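Local coordinates for protein flavoredoxin (Methanosarcina acetivorans, PDB 3BNK) that binds flavin mononucleotide and probably serves as an electron-transfer flavoprotein, at residues Ser68-Tyr73 and Thr114-Cys119; Tyr101-Thr106 and Glu136-Tyr141. One frame throughout, in Å; residues are numbered along the deposited sequence.

Contact 1 (68-73 with 114-119) is buried, with its centre about 7 Å from the centre of the chain; contact 2 (101-106 with 136-141) is partly buried and lies about 15 Å out. Both involve one antiparallel sheet: contact 1 through strands 66-71 and 115-126, contact 2 through strand 130-142 with a loop lying against it. Contact 1 joins two strands edge to edge through backbone hydrogen bonds and a pair of amide side chains, whereas contact 2 lays a turn against a bulged strand through side-chain packing, with no hydrogen bond between its two segments. The E118 carboxylate connects them. Both also touch the second subunit.

Contact 1 of 2, residues Ser68-Tyr73 and Thr114-Cys119; sequences SVNFPY and TLNLEC
The F71 ring receives L115 O at its edge, in the ring plane, and L117 CD1 also lies near that plane at the rim. F71 CD1 is 3.7 Å from L115 CD2, the two side chains lying side by side. The Y73 ring meets T114 CG2 at its edge. The amide planes of N70 and N116 stand 65° apart. N116 ND2 donates to a lone pair of N70 OD1 at 2.7 Å, with 168° at the hydrogen and OD1 close to the N116 amide plane. N70 CG sits anti to its carbonyl carbon, beside the backbone N, and N70 ND2 donates back along the strand to S68 OG at 2.9 Å, an atom also hydrogen-bonded to P108 O. N70 OD1 also binds I110 N, while N70 ND2 reaches L20 O, so several bonds fix the orientation of this buried amide. An alanine here removes the acceptor of N116 ND2, which keeps I110 O, and the partner of I110 N, and would probably loosen the hold of strand 109-110.

The backbones pair antiparallel, with strand axes 174° apart. V69 and L117 form a hydrogen-bonded pair, L117 N to V69 O measuring 2.8 Å; S68-E118 and N70-N116 are non-hydrogen-bonded pairs. V69, F71, L115 and L117 share one face, where L47 of strand 46-52 packs on V69 and L117, and Y14 of the second subunit on F71 and L115. On the other face M109 of strand 109-110 touches S68, N70, N116 and E118. Strand 66-71 thus lies between strands 16-25 and 115-126, the latter continuing the sheet to strand 130-142.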
loop_
_atom_site.group_PDB
_atom_site.type_symbol
_atom_site.label_atom_id
_atom_site.label_comp_id
_atom_site.label_asym_id
_atom_site.label_seq_id
_atom_site.Cartn_x
_atom_site.Cartn_y
_atom_site.Cartn_z
ATOM N N SER B 68 -12.698 -9.718 2.525
ATOM C CA SER B 68 -12.288 -8.952 3.689
ATOM C C SER B 68 -10.788 -8.726 3.708
ATOM O O SER B 68 -10.016 -9.503 3.146
ATOM C CB SER B 68 -12.739 -9.632 4.990
ATOM O OG SER B 68 -12.158 -10.917 5.113
ATOM N N VAL B 69 -10.398 -7.643 4.365
ATOM C CA VAL B 69 -9.013 -7.310 4.608
ATOM C C VAL B 69 -8.862 -7.262 6.126
ATOM O O VAL B 69 -9.538 -6.478 6.790
ATOM C CB VAL B 69 -8.642 -5.958 3.962
ATOM C CG1 VAL B 69 -7.172 -5.649 4.176
ATOM C CG2 VAL B 69 -8.948 -5.972 2.474
ATOM N N ASN B 70 -7.978 -8.117 6.644
ATOM C CA ASN B 70 -7.866 -8.420 8.076
ATOM C C ASN B 70 -6.448 -8.121 8.555
ATOM O O ASN B 70 -5.479 -8.530 7.915
ATOM C CB ASN B 70 -8.187 -9.904 8.352
ATOM C CG ASN B 70 -9.612 -10.292 7.989
ATOM O OD1 ASN B 70 -10.558 -10.030 8.733
ATOM N ND2 ASN B 70 -9.768 -10.945 6.842
ATOM N N PHE B 71 -6.324 -7.400 9.669
ATOM C CA PHE B 71 -5.001 -6.967 10.158
ATOM C C PHE B 71 -4.554 -7.781 11.358
ATOM O O PHE B 71 -5.044 -7.563 12.447
ATOM C CB PHE B 71 -4.995 -5.465 10.517
ATOM C CG PHE B 71 -5.055 -4.558 9.326
ATOM C CD1 PHE B 71 -6.278 -4.286 8.700
ATOM C CD2 PHE B 71 -3.896 -3.973 8.825
ATOM C CE1 PHE B 71 -6.352 -3.452 7.600
ATOM C CE2 PHE B 71 -3.945 -3.134 7.719
ATOM C CZ PHE B 71 -5.179 -2.874 7.092
ATOM N N PRO B 72 -3.607 -8.722 11.167
ATOM C CA PRO B 72 -3.090 -9.419 12.344
ATOM C C PRO B 72 -2.152 -8.531 13.179
ATOM O O PRO B 72 -1.565 -7.579 12.655
ATOM C CB PRO B 72 -2.335 -10.602 11.730
ATOM C CG PRO B 72 -1.835 -10.061 10.404
ATOM C CD PRO B 72 -2.962 -9.181 9.917
ATOM N N TYR B 73 -2.032 -8.821 14.471
ATOM C CA TYR B 73 -0.970 -8.231 15.283
ATOM C C TYR B 73 0.313 -9.077 15.171
ATOM O O TYR B 73 0.282 -10.191 14.651
ATOM C CB TYR B 73 -1.416 -8.018 16.745
ATOM C CG TYR B 73 -1.955 -9.260 17.412
ATOM C CD1 TYR B 73 -1.113 -10.110 18.133
ATOM C CD2 TYR B 73 -3.301 -9.585 17.324
ATOM C CE1 TYR B 73 -1.599 -11.254 18.738
ATOM C CE2 TYR B 73 -3.806 -10.735 17.936
ATOM C CZ TYR B 73 -2.950 -11.565 18.632
ATOM O OH TYR B 73 -3.447 -12.698 19.237
ATOM N N THR B 114 -6.960 -7.364 14.490
ATOM C CA THR B 114 -7.248 -6.138 15.211
ATOM C C THR B 114 -8.232 -5.227 14.490
ATOM O O THR B 114 -8.848 -4.346 15.112
ATOM C CB THR B 114 -5.957 -5.365 15.532
ATOM O OG1 THR B 114 -5.419 -4.790 14.329
ATOM C CG2 THR B 114 -4.936 -6.304 16.198
ATOM N N LEU B 115 -8.359 -5.440 13.183
ATOM C CA LEU B 115 -9.185 -4.612 12.306
ATOM C C LEU B 115 -9.595 -5.449 11.098
ATOM O O LEU B 115 -8.758 -6.132 10.487
ATOM C CB LEU B 115 -8.419 -3.347 11.864
ATOM C CG LEU B 115 -9.027 -2.377 10.830
ATOM C CD1 LEU B 115 -10.233 -1.554 11.380
ATOM C CD2 LEU B 115 -7.968 -1.443 10.302
ATOM N N ASN B 116 -10.887 -5.400 10.776
ATOM C CA ASN B 116 -11.450 -6.124 9.623
ATOM C C ASN B 116 -12.262 -5.198 8.726
ATOM O O ASN B 116 -13.185 -4.531 9.192
ATOM C CB ASN B 116 -12.345 -7.297 10.069
ATOM C CG ASN B 116 -11.860 -7.965 11.339
ATOM O OD1 ASN B 116 -12.237 -7.564 12.446
ATOM N ND2 ASN B 116 -11.050 -9.012 11.190
ATOM N N LEU B 117 -11.894 -5.155 7.448
ATOM C CA LEU B 117 -12.606 -4.365 6.452
ATOM C C LEU B 117 -13.383 -5.294 5.529
ATOM O O LEU B 117 -12.798 -6.101 4.819
ATOM C CB LEU B 117 -11.640 -3.468 5.657
ATOM C CG LEU B 117 -10.599 -2.652 6.440
ATOM C CD1 LEU B 117 -9.738 -1.789 5.509
ATOM C CD2 LEU B 117 -11.220 -1.783 7.586
ATOM N N GLU B 118 -14.709 -5.176 5.566
ATOM C CA GLU B 118 -15.612 -6.023 4.802
ATOM C C GLU B 118 -15.945 -5.303 3.493
ATOM O O GLU B 118 -16.494 -4.208 3.513
ATOM C CB GLU B 118 -16.867 -6.314 5.636
ATOM C CG GLU B 118 -17.901 -7.239 5.002
ATOM C CD GLU B 118 -19.158 -7.406 5.877
ATOM O OE1 GLU B 118 -19.422 -6.534 6.740
ATOM O OE2 GLU B 118 -19.877 -8.415 5.693
ATOM N N CYS B 119 -15.597 -5.914 2.359
ATOM C CA CYS B 119 -15.593 -5.177 1.095
ATOM C C CYS B 119 -16.460 -5.768 0.003
ATOM O O CYS B 119 -16.495 -6.988 -0.198
ATOM C CB CYS B 119 -14.162 -4.980 0.572
ATOM S SG CYS B 119 -13.057 -4.266 1.805
HETATM O O HOH W 1 -2.825 -5.243 13.799
#

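Contact 2 of 2, residues Tyr101-Thr106 and Glu136-Tyr141; sequences YGELKT and EIIAAY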
loop_
_atom_site.group_PDB
_atom_site.type_symbol
_atom_site.label_atom_id
_atom_site.label_comp_id
_atom_site.label_asym_id
_atom_site.label_seq_id
_atom_site.Cartn_x
_atom_site.Cartn_y
_atom_site.Cartn_z
ATOM N N TYR B 101 -18.816 -13.436 10.113
ATOM C CA TYR B 101 -19.307 -12.765 8.929
ATOM C C TYR B 101 -20.040 -11.499 9.334
ATOM O O TYR B 101 -20.326 -11.281 10.521
ATOM C CB TYR B 101 -20.220 -13.703 8.136
ATOM C CG TYR B 101 -19.477 -14.829 7.442
ATOM C CD1 TYR B 101 -19.234 -16.044 8.103
ATOM C CD2 TYR B 101 -19.008 -14.680 6.136
ATOM C CE1 TYR B 101 -18.544 -17.093 7.469
ATOM C CE2 TYR B 101 -18.322 -15.724 5.487
ATOM C CZ TYR B 101 -18.093 -16.925 6.163
ATOM O OH TYR B 101 -17.418 -17.959 5.543
ATOM N N GLY B 102 -20.313 -10.654 8.343
ATOM C CA GLY B 102 -20.968 -9.368 8.577
ATOM C C GLY B 102 -22.092 -9.130 7.595
ATOM O O GLY B 102 -22.714 -10.084 7.120
ATOM N N GLU B 103 -22.314 -7.855 7.271
ATOM C CA GLU B 103 -23.473 -7.401 6.477
ATOM C C GLU B 103 -23.547 -8.001 5.068
ATOM O O GLU B 103 -24.640 -8.212 4.530
ATOM C CB GLU B 103 -23.501 -5.868 6.392
ATOM C CG GLU B 103 -23.728 -5.142 7.732
ATOM C CD GLU B 103 -23.542 -3.615 7.649
ATOM O OE1 GLU B 103 -23.433 -3.055 6.534
ATOM O OE2 GLU B 103 -23.519 -2.960 8.719
ATOM N N LEU B 104 -22.383 -8.286 4.488
ATOM C CA LEU B 104 -22.310 -8.858 3.145
ATOM C C LEU B 104 -22.499 -10.373 3.160
ATOM O O LEU B 104 -22.655 -10.980 2.110
ATOM C CB LEU B 104 -20.991 -8.489 2.463
ATOM C CG LEU B 104 -20.701 -7.005 2.229
ATOM C CD1 LEU B 104 -19.382 -6.848 1.511
ATOM C CD2 LEU B 104 -21.829 -6.260 1.461
ATOM N N LYS B 105 -22.468 -10.968 4.352
ATOM C CA LYS B 105 -22.847 -12.382 4.573
ATOM C C LYS B 105 -21.801 -13.402 4.107
ATOM O O LYS B 105 -21.753 -14.532 4.585
ATOM C CB LYS B 105 -24.211 -12.695 3.919
ATOM C CG LYS B 105 -25.311 -11.645 4.177
ATOM C CD LYS B 105 -26.315 -12.085 5.223
ATOM C CE LYS B 105 -25.824 -11.928 6.657
ATOM N NZ LYS B 105 -26.667 -12.733 7.649
ATOM N N THR B 106 -20.944 -12.984 3.194
ATOM C CA THR B 106 -20.163 -13.931 2.406
ATOM C C THR B 106 -18.652 -13.650 2.394
ATOM O O THR B 106 -17.884 -14.353 1.727
ATOM C CB THR B 106 -20.703 -13.945 0.973
ATOM O OG1 THR B 106 -20.019 -14.938 0.218
ATOM C CG2 THR B 106 -20.478 -12.626 0.320
ATOM N N GLU B 136 -15.538 -1.599 -2.336
ATOM C CA GLU B 136 -16.013 -0.576 -1.418
ATOM C C GLU B 136 -15.991 -1.142 -0.010
ATOM O O GLU B 136 -16.427 -2.271 0.220
ATOM C CB GLU B 136 -17.439 -0.119 -1.781
ATOM C CG GLU B 136 -17.916 1.108 -0.978
ATOM C CD GLU B 136 -19.372 1.505 -1.259
ATOM O OE1 GLU B 136 -19.876 1.224 -2.364
ATOM O OE2 GLU B 136 -20.000 2.112 -0.363
ATOM N N ILE B 137 -15.463 -0.373 0.931
ATOM C CA ILE B 137 -15.508 -0.776 2.329
ATOM C C ILE B 137 -16.912 -0.476 2.856
ATOM O O ILE B 137 -17.291 0.687 3.076
ATOM C CB ILE B 137 -14.426 -0.069 3.189
ATOM C CG1 ILE B 137 -13.035 -0.263 2.568
ATOM C CG2 ILE B 137 -14.450 -0.591 4.641
ATOM C CD1 ILE B 137 -12.003 0.751 3.095
ATOM N N ILE B 138 -17.696 -1.530 3.028
ATOM C CA ILE B 138 -19.085 -1.337 3.402
ATOM C C ILE B 138 -19.247 -1.373 4.914
ATOM O O ILE B 138 -20.102 -0.678 5.461
ATOM C CB ILE B 138 -20.041 -2.318 2.678
ATOM C CG1 ILE B 138 -19.831 -3.747 3.161
ATOM C CG2 ILE B 138 -19.922 -2.173 1.142
ATOM C CD1 ILE B 138 -20.820 -4.186 4.271
ATOM N N ALA B 139 -18.410 -2.162 5.583
ATOM C CA ALA B 139 -18.372 -2.175 7.044
ATOM C C ALA B 139 -16.949 -2.395 7.530
ATOM O O ALA B 139 -16.165 -3.121 6.898
ATOM C CB ALA B 139 -19.321 -3.238 7.619
ATOM N N ALA B 140 -16.628 -1.732 8.636
ATOM C CA ALA B 140 -15.347 -1.875 9.304
ATOM C C ALA B 140 -15.564 -2.211 10.764
ATOM O O ALA B 140 -16.437 -1.633 11.422
ATOM C CB ALA B 140 -14.514 -0.608 9.158
ATOM N N TYR B 141 -14.767 -3.160 11.252
ATOM C CA TYR B 141 -14.870 -3.682 12.613
ATOM C C TYR B 141 -13.534 -3.595 13.342
ATOM O O TYR B 141 -12.485 -3.953 12.801
ATOM C CB TYR B 141 -15.326 -5.151 12.599
ATOM C CG TYR B 141 -16.576 -5.429 11.786
ATOM C CD1 TYR B 141 -16.507 -5.630 10.408
ATOM C CD2 TYR B 141 -17.834 -5.491 12.403
ATOM C CE1 TYR B 141 -17.658 -5.879 9.651
ATOM C CE2 TYR B 141 -18.990 -5.753 11.662
ATOM C CZ TYR B 141 -18.892 -5.939 10.286
ATOM O OH TYR B 141 -20.028 -6.193 9.553
#
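I138 places CG1 between its backbone N and carbonyl carbon, the crowded position (chi1 69°), while L104 CG lies anti to its carbonyl carbon (chi1 -61°) and the leucine chain then extends. These torsions aim the two side chains at each other, tip to tip. L104 CG approaches I138 CD1 to 3.5 Å, tighter than usual van der Waals contact, and both leucine methyls rest near I138 CG1. The packing is therefore close at the branch point of the leucine as well as at its ends.

E103 has its CG anti to the carbonyl carbon and an extended chain beyond it; it and I138 slide past each other in opposite directions. E103 CB lies 3.8 Å from I138 CD1, and E103 OE1 comes within 3.6 Å of the same methyl. The carboxylate's polar partner is in the other subunit, where E103 OE2 makes a salt bridge with K6 of that chain. Y141 carries CG anti to its carbonyl carbon (chi1 -52°), which brings its hydroxyl up against the start of the turn: Y141 OH is 3.5 Å from G102 CA. A CB built on G102 would fall 2.3 Å from Y141 OH, a clash, so the absence of a side chain is consistent with this close approach. The hydroxyl itself is hydrogen-bonded to E118 OE1, and E118 OE2 holds L104 N, one carboxylate gripping both partners of the contact.

The 101-106 segment contains a type I beta turn from G102 to K105, closed by K105 N bonding to G102 O at 2.9 Å. In strand 130-142, I138 and A139 both face E118 of the adjacent strand 115-126: the arrangement is a classic beta bulge.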